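PDB 5CI5: extracellular solute-binding protein family 1 from Pseudothermotoga lettingae, which binds alpha-D-tagatose in its pocket and probably delivers the sugar, as an extracellular solute-binding protein, to an ABC transporter. Local coordinates for residues G30-E35 against F60-Y65; F83-G88 against G299-V304; P133-C138 against G336-T341. All coordinates share one frame; numbering follows the deposited sequence.

Contact 1 of 3, residues G30-E35 against F60-Y65; sequences GGQVAE and FGFDTY. With T6T (alpha-D-tagatopyranose), chain C.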
loop_
_atom_site.group_PDB
_atom_site.type_symbol
_atom_site.label_atom_id
_atom_site.label_comp_id
_atom_site.label_asym_id
_atom_site.label_seq_id
_atom_site.Cartn_x
_atom_site.Cartn_y
_atom_site.Cartn_z
ATOM N N GLY A 30 -4.465 -11.061 3.954
ATOM C CA GLY A 30 -5.012 -10.323 2.842
ATOM C C GLY A 30 -4.043 -9.356 2.203
ATOM O O GLY A 30 -3.097 -8.884 2.829
ATOM N N GLY A 31 -4.292 -9.078 0.931
ATOM C CA GLY A 31 -3.497 -8.127 0.190
ATOM C C GLY A 31 -2.519 -8.843 -0.696
ATOM O O GLY A 31 -2.534 -10.074 -0.817
ATOM N N GLN A 32 -1.636 -8.079 -1.324
ATOM C CA GLN A 32 -0.720 -8.657 -2.288
ATOM C C GLN A 32 0.214 -9.718 -1.681
ATOM O O GLN A 32 0.604 -10.635 -2.383
ATOM C CB GLN A 32 0.095 -7.548 -2.946
ATOM C CG GLN A 32 -0.721 -6.527 -3.674
ATOM C CD GLN A 32 -1.066 -5.304 -2.853
ATOM O OE1 GLN A 32 -1.157 -5.330 -1.608
ATOM N NE2 GLN A 32 -1.277 -4.196 -3.554
ATOM N N VAL A 33 0.532 -9.617 -0.390
ATOM C CA VAL A 33 1.470 -10.544 0.232
ATOM C C VAL A 33 0.845 -11.937 0.385
ATOM O O VAL A 33 1.536 -12.918 0.613
ATOM C CB VAL A 33 1.968 -9.987 1.609
ATOM C CG1 VAL A 33 1.028 -10.333 2.732
ATOM C CG2 VAL A 33 3.353 -10.500 1.938
ATOM N N ALA A 34 -0.467 -12.029 0.233
ATOM C CA ALA A 34 -1.133 -13.324 0.316
ATOM C C ALA A 34 -0.781 -14.205 -0.885
ATOM O O ALA A 34 -1.048 -15.398 -0.862
ATOM C CB ALA A 34 -2.652 -13.141 0.433
ATOM N N GLU A 35 -0.144 -13.641 -1.914
ATOM C CA GLU A 35 0.307 -14.466 -3.041
ATOM C C GLU A 35 1.495 -15.354 -2.691
ATOM O O GLU A 35 1.773 -16.306 -3.423
ATOM C CB GLU A 35 0.671 -13.587 -4.245
ATOM C CG GLU A 35 -0.494 -12.745 -4.702
ATOM C CD GLU A 35 -0.225 -11.981 -5.998
ATOM O OE1 GLU A 35 0.758 -12.288 -6.708
ATOM O OE2 GLU A 35 -1.020 -11.076 -6.303
ATOM N N PHE A 60 -6.566 -13.939 0.938
ATOM C CA PHE A 60 -7.472 -13.048 0.223
ATOM C C PHE A 60 -6.716 -12.094 -0.688
ATOM O O PHE A 60 -5.805 -11.403 -0.232
ATOM C CB PHE A 60 -8.291 -12.183 1.182
ATOM C CG PHE A 60 -9.187 -12.941 2.109
ATOM C CD1 PHE A 60 -8.678 -13.523 3.242
ATOM C CD2 PHE A 60 -10.555 -13.026 1.869
ATOM C CE1 PHE A 60 -9.496 -14.172 4.129
ATOM C CE2 PHE A 60 -11.383 -13.686 2.756
ATOM C CZ PHE A 60 -10.849 -14.279 3.880
ATOM N N GLY A 61 -7.154 -11.979 -1.937
ATOM C CA GLY A 61 -6.646 -10.930 -2.808
ATOM C C GLY A 61 -7.015 -9.534 -2.321
ATOM O O GLY A 61 -8.013 -9.325 -1.633
ATOM N N PHE A 62 -6.214 -8.552 -2.692
ATOM C CA PHE A 62 -6.428 -7.214 -2.187
ATOM C C PHE A 62 -7.746 -6.596 -2.570
ATOM O O PHE A 62 -8.388 -5.977 -1.747
ATOM C CB PHE A 62 -5.322 -6.255 -2.662
ATOM C CG PHE A 62 -5.500 -4.838 -2.168
ATOM C CD1 PHE A 62 -5.350 -4.538 -0.824
ATOM C CD2 PHE A 62 -5.845 -3.830 -3.032
ATOM C CE1 PHE A 62 -5.523 -3.253 -0.352
ATOM C CE2 PHE A 62 -6.024 -2.525 -2.566
ATOM C CZ PHE A 62 -5.868 -2.239 -1.228
ATOM N N ASP A 63 -8.162 -6.759 -3.815
ATOM C CA ASP A 63 -9.170 -5.861 -4.367
ATOM C C ASP A 63 -10.548 -6.049 -3.715
ATOM O O ASP A 63 -11.362 -5.123 -3.735
ATOM C CB ASP A 63 -9.282 -6.048 -5.877
ATOM C CG ASP A 63 -8.053 -5.555 -6.636
ATOM O OD1 ASP A 63 -7.073 -5.113 -6.014
ATOM O OD2 ASP A 63 -8.074 -5.607 -7.887
ATOM N N THR A 64 -10.800 -7.216 -3.138
ATOM C CA THR A 64 -12.090 -7.460 -2.477
ATOM C C THR A 64 -11.957 -7.742 -0.990
ATOM O O THR A 64 -12.951 -8.087 -0.332
ATOM C CB THR A 64 -12.860 -8.642 -3.124
ATOM O OG1 THR A 64 -12.105 -9.850 -3.025
ATOM C CG2 THR A 64 -13.141 -8.348 -4.577
ATOM N N TYR A 65 -10.760 -7.559 -0.430
ATOM C CA TYR A 65 -10.547 -8.007 0.940
ATOM C C TYR A 65 -11.274 -7.117 1.967
ATOM O O TYR A 65 -11.829 -7.639 2.933
ATOM C CB TYR A 65 -9.050 -8.095 1.254
ATOM C CG TYR A 65 -8.737 -8.550 2.674
ATOM C CD1 TYR A 65 -9.385 -9.648 3.232
ATOM C CD2 TYR A 65 -7.790 -7.882 3.457
ATOM C CE1 TYR A 65 -9.092 -10.081 4.521
ATOM C CE2 TYR A 65 -7.490 -8.310 4.766
ATOM C CZ TYR A 65 -8.165 -9.392 5.292
ATOM O OH TYR A 65 -7.905 -9.832 6.564
HETATM O O3 T6T C . 0.715 -0.317 0.836
HETATM C C3 T6T C . -0.114 -1.438 1.124
HETATM C C4 T6T C . -1.482 -0.933 1.581
HETATM O O4 T6T C . -1.325 -0.018 2.673
HETATM C C5 T6T C . -2.150 -0.260 0.401
HETATM O O5 T6T C . -3.442 0.223 0.775
HETATM C C6 T6T C . -2.246 -1.227 -0.774
HETATM O O6 T6T C . -0.931 -1.641 -1.142
HETATM C C2 T6T C . -0.223 -2.305 -0.090
HETATM O O2 T6T C . -0.906 -3.518 0.249
HETATM C C1 T6T C . 1.170 -2.670 -0.647
HETATM O O1 T6T C . 2.002 -3.261 0.282
#

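Contact 2 of 3, residues F83-G88 against G299-V304; sequences FADLGG and GGWALV. With T6T (alpha-D-tagatopyranose), chain C.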
loop_
_atom_site.group_PDB
_atom_site.type_symbol
_atom_site.label_atom_id
_atom_site.label_comp_id
_atom_site.label_asym_id
_atom_site.label_seq_id
_atom_site.Cartn_x
_atom_site.Cartn_y
_atom_site.Cartn_z
ATOM N N PHE A 83 -5.347 -9.741 8.945
ATOM C CA PHE A 83 -4.672 -8.634 8.305
ATOM C C PHE A 83 -5.627 -7.446 8.185
ATOM O O PHE A 83 -6.782 -7.614 7.820
ATOM C CB PHE A 83 -4.182 -9.053 6.923
ATOM C CG PHE A 83 -2.753 -9.531 6.903
ATOM C CD1 PHE A 83 -2.325 -10.577 7.716
ATOM C CD2 PHE A 83 -1.832 -8.926 6.047
ATOM C CE1 PHE A 83 -1.002 -10.989 7.696
ATOM C CE2 PHE A 83 -0.521 -9.330 6.030
ATOM C CZ PHE A 83 -0.099 -10.361 6.851
ATOM N N ALA A 84 -5.115 -6.254 8.460
ATOM C CA ALA A 84 -5.879 -5.020 8.273
ATOM C C ALA A 84 -4.915 -3.962 7.746
ATOM O O ALA A 84 -3.794 -3.800 8.255
ATOM C CB ALA A 84 -6.547 -4.562 9.561
ATOM N N ASP A 85 -5.340 -3.261 6.714
ATOM C CA ASP A 85 -4.519 -2.225 6.056
ATOM C C ASP A 85 -4.168 -1.088 7.028
ATOM O O ASP A 85 -5.011 -0.579 7.745
ATOM C CB ASP A 85 -5.287 -1.717 4.830
ATOM C CG ASP A 85 -4.418 -1.053 3.811
ATOM O OD1 ASP A 85 -3.470 -0.312 4.182
ATOM O OD2 ASP A 85 -4.697 -1.273 2.606
ATOM N N LEU A 86 -2.895 -0.698 7.046
ATOM C CA LEU A 86 -2.485 0.465 7.818
ATOM C C LEU A 86 -3.154 1.750 7.327
ATOM O O LEU A 86 -3.183 2.761 8.046
ATOM C CB LEU A 86 -0.964 0.602 7.783
ATOM C CG LEU A 86 -0.158 -0.525 8.443
ATOM C CD1 LEU A 86 1.314 -0.116 8.452
ATOM C CD2 LEU A 86 -0.643 -0.851 9.855
ATOM N N GLY A 87 -3.710 1.717 6.120
ATOM C CA GLY A 87 -4.419 2.854 5.560
ATOM C C GLY A 87 -5.850 2.975 6.047
ATOM O O GLY A 87 -6.805 2.831 5.274
ATOM N N GLY A 88 -5.996 3.264 7.337
ATOM C CA GLY A 88 -7.276 3.666 7.899
ATOM C C GLY A 88 -8.202 2.576 8.390
ATOM O O GLY A 88 -9.249 2.871 9.002
ATOM N N GLY A 299 2.349 2.899 3.742
ATOM C CA GLY A 299 1.430 1.778 3.710
ATOM C C GLY A 299 1.909 0.566 4.488
ATOM O O GLY A 299 2.941 0.585 5.164
ATOM N N GLY A 300 1.115 -0.505 4.396
ATOM C CA GLY A 300 1.429 -1.750 5.062
ATOM C C GLY A 300 0.193 -2.419 5.638
ATOM O O GLY A 300 -0.953 -2.019 5.329
ATOM N N TRP A 301 0.429 -3.430 6.477
ATOM C CA TRP A 301 -0.640 -4.222 7.087
ATOM C C TRP A 301 -0.335 -4.486 8.554
ATOM O O TRP A 301 0.817 -4.706 8.915
ATOM C CB TRP A 301 -0.834 -5.551 6.355
ATOM C CG TRP A 301 -1.294 -5.307 4.970
ATOM C CD1 TRP A 301 -0.517 -4.929 3.919
ATOM C CD2 TRP A 301 -2.643 -5.320 4.490
ATOM N NE1 TRP A 301 -1.296 -4.702 2.813
ATOM C CE2 TRP A 301 -2.604 -4.942 3.141
ATOM C CE3 TRP A 301 -3.882 -5.606 5.080
ATOM C CZ2 TRP A 301 -3.751 -4.873 2.349
ATOM C CZ3 TRP A 301 -5.015 -5.527 4.296
ATOM C CH2 TRP A 301 -4.943 -5.140 2.951
ATOM N N ALA A 302 -1.387 -4.442 9.372
ATOM C CA ALA A 302 -1.344 -4.812 10.781
ATOM C C ALA A 302 -2.107 -6.106 11.015
ATOM O O ALA A 302 -2.961 -6.491 10.217
ATOM C CB ALA A 302 -1.942 -3.710 11.663
ATOM N N LEU A 303 -1.767 -6.766 12.113
ATOM C CA LEU A 303 -2.503 -7.901 12.627
ATOM C C LEU A 303 -3.473 -7.401 13.702
ATOM O O LEU A 303 -3.073 -6.691 14.620
ATOM C CB LEU A 303 -1.563 -8.955 13.209
ATOM C CG LEU A 303 -0.476 -9.415 12.260
ATOM C CD1 LEU A 303 0.554 -10.262 12.997
ATOM C CD2 LEU A 303 -1.079 -10.201 11.120
ATOM N N VAL A 304 -4.744 -7.753 13.552
ATOM C CA VAL A 304 -5.782 -7.335 14.507
ATOM C C VAL A 304 -6.546 -8.558 15.012
ATOM O O VAL A 304 -6.595 -9.576 14.346
ATOM C CB VAL A 304 -6.789 -6.313 13.911
ATOM C CG1 VAL A 304 -6.027 -5.134 13.324
ATOM C CG2 VAL A 304 -7.698 -6.943 12.865
HETATM O O3 T6T C . 0.715 -0.317 0.836
HETATM C C3 T6T C . -0.114 -1.438 1.124
HETATM C C4 T6T C . -1.482 -0.933 1.581
HETATM O O4 T6T C . -1.325 -0.018 2.673
HETATM C C5 T6T C . -2.150 -0.260 0.401
HETATM O O5 T6T C . -3.442 0.223 0.775
HETATM C C6 T6T C . -2.246 -1.227 -0.774
HETATM O O6 T6T C . -0.931 -1.641 -1.142
HETATM C C2 T6T C . -0.223 -2.305 -0.090
HETATM O O2 T6T C . -0.906 -3.518 0.249
HETATM C C1 T6T C . 1.170 -2.670 -0.647
HETATM O O1 T6T C . 2.002 -3.261 0.282
#

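Contact 3 of 3, residues P133-C138 against G336-T341; sequences PWYTDC and GGPMPT. With T6T (alpha-D-tagatopyranose), chain C.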
loop_
_atom_site.group_PDB
_atom_site.type_symbol
_atom_site.label_atom_id
_atom_site.label_comp_id
_atom_site.label_asym_id
_atom_site.label_seq_id
_atom_site.Cartn_x
_atom_site.Cartn_y
_atom_site.Cartn_z
ATOM N N PRO A 133 1.475 -3.650 13.663
ATOM C CA PRO A 133 2.017 -3.569 12.291
ATOM C C PRO A 133 2.943 -4.751 12.009
ATOM O O PRO A 133 3.876 -4.984 12.783
ATOM C CB PRO A 133 2.769 -2.227 12.294
ATOM C CG PRO A 133 2.032 -1.421 13.313
ATOM C CD PRO A 133 1.742 -2.415 14.417
ATOM N N TRP A 134 2.683 -5.466 10.922
ATOM C CA TRP A 134 3.466 -6.651 10.555
ATOM C C TRP A 134 4.428 -6.384 9.376
ATOM O O TRP A 134 5.595 -6.766 9.437
ATOM C CB TRP A 134 2.538 -7.825 10.221
ATOM C CG TRP A 134 3.334 -9.061 9.937
ATOM C CD1 TRP A 134 3.934 -9.879 10.877
ATOM C CD2 TRP A 134 3.709 -9.587 8.656
ATOM N NE1 TRP A 134 4.626 -10.892 10.246
ATOM C CE2 TRP A 134 4.504 -10.739 8.893
ATOM C CE3 TRP A 134 3.429 -9.222 7.333
ATOM C CZ2 TRP A 134 5.045 -11.507 7.860
ATOM C CZ3 TRP A 134 3.967 -10.002 6.294
ATOM C CH2 TRP A 134 4.759 -11.136 6.571
ATOM N N TYR A 135 3.940 -5.792 8.281
ATOM C CA TYR A 135 4.860 -5.256 7.280
ATOM C C TYR A 135 4.451 -3.857 6.910
ATOM O O TYR A 135 3.321 -3.437 7.140
ATOM C CB TYR A 135 4.955 -6.149 6.031
ATOM C CG TYR A 135 4.007 -5.929 4.854
ATOM C CD1 TYR A 135 4.169 -4.850 3.996
ATOM C CD2 TYR A 135 3.027 -6.864 4.542
ATOM C CE1 TYR A 135 3.350 -4.696 2.879
ATOM C CE2 TYR A 135 2.212 -6.729 3.423
ATOM C CZ TYR A 135 2.388 -5.646 2.597
ATOM O OH TYR A 135 1.560 -5.569 1.489
ATOM N N THR A 136 5.433 -3.119 6.415
ATOM C CA THR A 136 5.191 -1.758 5.990
ATOM C C THR A 136 5.886 -1.499 4.644
ATOM O O THR A 136 6.511 -2.404 4.047
ATOM C CB THR A 136 5.655 -0.766 7.083
ATOM O OG1 THR A 136 5.206 0.561 6.769
ATOM C CG2 THR A 136 7.177 -0.778 7.302
ATOM N N ASP A 137 5.721 -0.276 4.164
ATOM C CA ASP A 137 6.232 0.141 2.878
ATOM C C ASP A 137 6.083 1.649 2.740
ATOM O O ASP A 137 5.458 2.309 3.576
ATOM C CB ASP A 137 5.487 -0.577 1.730
ATOM C CG ASP A 137 3.974 -0.241 1.677
ATOM O OD1 ASP A 137 3.638 0.959 1.652
ATOM O OD2 ASP A 137 3.126 -1.185 1.662
ATOM N N CYS A 138 6.674 2.188 1.680
ATOM C CA CYS A 138 6.284 3.516 1.219
ATOM C C CYS A 138 6.265 3.425 -0.294
ATOM O O CYS A 138 6.795 2.470 -0.884
ATOM C CB CYS A 138 7.221 4.625 1.725
ATOM S SG CYS A 138 8.913 4.530 1.186
ATOM N N GLY A 336 13.100 -11.000 0.330
ATOM C CA GLY A 336 13.553 -9.660 -0.006
ATOM C C GLY A 336 12.492 -8.566 0.029
ATOM O O GLY A 336 12.706 -7.509 -0.538
ATOM N N GLY A 337 11.355 -8.831 0.665
ATOM C CA GLY A 337 10.326 -7.831 0.866
ATOM C C GLY A 337 9.092 -8.537 1.410
ATOM O O GLY A 337 9.038 -9.774 1.423
ATOM N N PRO A 338 8.093 -7.767 1.868
ATOM C CA PRO A 338 8.114 -6.301 1.962
ATOM C C PRO A 338 8.990 -5.821 3.122
ATOM O O PRO A 338 9.803 -6.583 3.642
ATOM C CB PRO A 338 6.640 -5.927 2.204
ATOM C CG PRO A 338 5.846 -7.197 1.985
ATOM C CD PRO A 338 6.794 -8.319 2.284
HETATM N N MSE A 339 8.814 -4.574 3.544
HETATM C CA MSE A 339 9.645 -4.020 4.586
HETATM C C MSE A 339 9.187 -4.486 5.964
HETATM O O MSE A 339 7.992 -4.400 6.290
HETATM C CB MSE A 339 9.616 -2.495 4.519
HETATM C CG MSE A 339 10.476 -1.803 5.533
HETATM SE SE MSE A 339 10.511 0.097 5.092
HETATM C CE MSE A 339 11.020 0.803 6.780
ATOM N N PRO A 340 10.135 -4.976 6.780
ATOM C CA PRO A 340 9.753 -5.336 8.142
ATOM C C PRO A 340 9.307 -4.106 8.916
ATOM O O PRO A 340 9.898 -3.039 8.752
ATOM C CB PRO A 340 11.049 -5.912 8.759
ATOM C CG PRO A 340 11.982 -6.216 7.578
ATOM C CD PRO A 340 11.534 -5.339 6.453
ATOM N N THR A 341 8.288 -4.256 9.752
ATOM C CA THR A 341 7.942 -3.222 10.723
ATOM C C THR A 341 8.949 -3.149 11.879
ATOM O O THR A 341 8.944 -2.171 12.599
ATOM C CB THR A 341 6.552 -3.443 11.304
ATOM O OG1 THR A 341 6.486 -4.731 11.936
ATOM C CG2 THR A 341 5.524 -3.347 10.192
HETATM O O3 T6T C . 0.715 -0.317 0.836
HETATM C C3 T6T C . -0.114 -1.438 1.124
HETATM C C4 T6T C . -1.482 -0.933 1.581
HETATM O O4 T6T C . -1.325 -0.018 2.673
HETATM C C5 T6T C . -2.150 -0.260 0.401
HETATM O O5 T6T C . -3.442 0.223 0.775
HETATM C C6 T6T C . -2.246 -1.227 -0.774
HETATM O O6 T6T C . -0.931 -1.641 -1.142
HETATM C C2 T6T C . -0.223 -2.305 -0.090
HETATM O O2 T6T C . -0.906 -3.518 0.249
HETATM C C1 T6T C . 1.170 -2.670 -0.647
HETATM O O1 T6T C . 2.002 -3.261 0.282
#

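Contact 1 of 3, residues G30-E35 against F60-Y65
Gly-30 pairs with Phe-60 at the end of two parallel strands, their CA atoms 4.5 Å apart, and the last backbone bond runs from Gly-31 N to Phe-60 O (3.0 Å, N-H...O angle 145°). Beyond it the chains part, 30-35 into a 3-10 turn and 60-65 into a helix. The Tyr-65 ring lies with one face against Gly-30, whose CA sits 3.9 Å from the ring centroid in a CH-pi contact; a side chain at Gly-30 would run into that ring. Ala-34 CB rests on Phe-60 O at 3.7 Å. Phe-62 carries CG anti to its backbone N (chi1 180°), which swings the ring past Gly-31, whose CA meets it at the edge, and on to the sugar, where Phe-62 CZ lies 3.8 Å from T6T C6. Gln-32 bends at chi2 (94°) so that its amide turns back to the same ligand: OE1 accepts from T6T O2 at 2.6 Å, while NE2 is bonded to Asp-248. The hydroxyl of Tyr-65 is hydrogen-bonded to Phe-83 O. The contact thus joins the ends of strands 25-30 and 55-60 to the start of helix 62-75, with strand 81-85 beside Tyr-65 and helix 190-202 touching Gln-32 and Phe-62.

Contact 2 of 3, residues F83-G88 against G299-V304
Strands 81-85 and 298-304 run antiparallel in the mixed sheet, and their ends form part of the tagatose pocket through Asp-85, Gly-299, Gly-300 and Trp-301. Ala-84 and Ala-302 make the hydrogen-bonded pair, joined by Ala-302 N to Ala-84 O (2.7 Å) and Ala-84 N to Ala-302 O (2.8 Å); two residues on, Leu-86 N bonds to Gly-300 O. Asp-85 CB lies over one face of the Trp-301 indole, 4.0 Å from the six-membered ring centroid, a CH-pi contact. On the same side of the sheet Phe-83 crosses Trp-301 at about a right angle, Phe-83 CD2 against Trp-301 CB at 3.5 Å, and runs alongside Leu-303. On the face that carries Ala-302, Leu-86 CD2 packs on Ala-302 CB. With CG anti to the backbone N (chi1 -159°), Asp-85 sends its carboxylate to the sugar: OD1 accepts from T6T O4 at 2.6 Å and OD2 from T6T O5 at 2.7 Å. OD1 also takes the N-H of Gly-87, closing an Asx turn, which with the sugar bonds probably helps hold the carboxylate's rotation. T6T O4 in turn accepts the N-H of Gly-300, and Trp-301 NE1 donates to T6T O2 in the indole plane. Two neighbouring hydroxyls are therefore held by one carboxylate, consistent with selection for their placement.

Contact 3 of 3, residues P133-C138 against G336-T341
Tyr-135 and Asp-137 reach the tagatose from one strand while Pro-338 backs the tyrosine from the other segment. Asp-137 OD2 accepts from both T6T O1 and T6T O3, each at 2.7 Å, so one carboxylate oxygen bridges two hydroxyls. Tyr-135 OH lies 2.6 Å from T6T O1, which meets the ring at its edge and in its plane. Pro-338 covers one face of that ring: its CG stands over the centre, 3.5 Å from the centroid and 9° off the normal, a CH-pi contact. A chi1 of 90° puts Tyr-135 CG between its backbone N and carbonyl carbon, which presents one ring face to Pro-338. A leucine in place of Tyr-135 would probably leave T6T O1 without its phenol neighbour and Pro-338 CG without the ring face it rests on.

Outward from this, the backbones pair antiparallel. Thr-136 N bonds to Met-339 O at 2.9 Å, whereas the return from Met-339 N to Thr-136 O is weak. Thr-341 OG1 donates to Pro-133 O at 2.8 Å from above the carbonyl plane, and its CG2 packs on Pro-133 CB at 3.6 Å. Selenomethionine Met-339 extends past Thr-136 CG2 toward helix 355-363. A classic beta bulge places Trp-134 and Tyr-135 both opposite Trp-301, and a cis peptide bond precedes Pro-338. The chemistry combines a carboxylate oxygen accepting from two hydroxyls with an apolar brace behind the phenol, which suggests that the 336-341 segment probably helps position Tyr-135 for the sugar.

The three contacts converge on one tagatose. The centres of contacts 1 and 2 lie about 12 Å apart, those of contacts 2 and 3 about 11 Å, and those of contacts 1 and 3 about 15 Å. All draw on the same mixed sheet, with strand 128-138 lying between 298-304 and 339-340. Along the chain contact 1 closes before the others open, whereas contacts 2 and 3 interleave. Thr-136 OG1 bonds to Gly-299 O, tying contacts 2 and 3, and Val-33 packs on the Tyr-135 ring, joining 1 and 3. Consistent with the type 2 periplasmic-binding-protein fold, strand ends far apart in sequence thereby supply one side of the pocket, completed by residues such as Arg-139, Trp-267 and Arg-370.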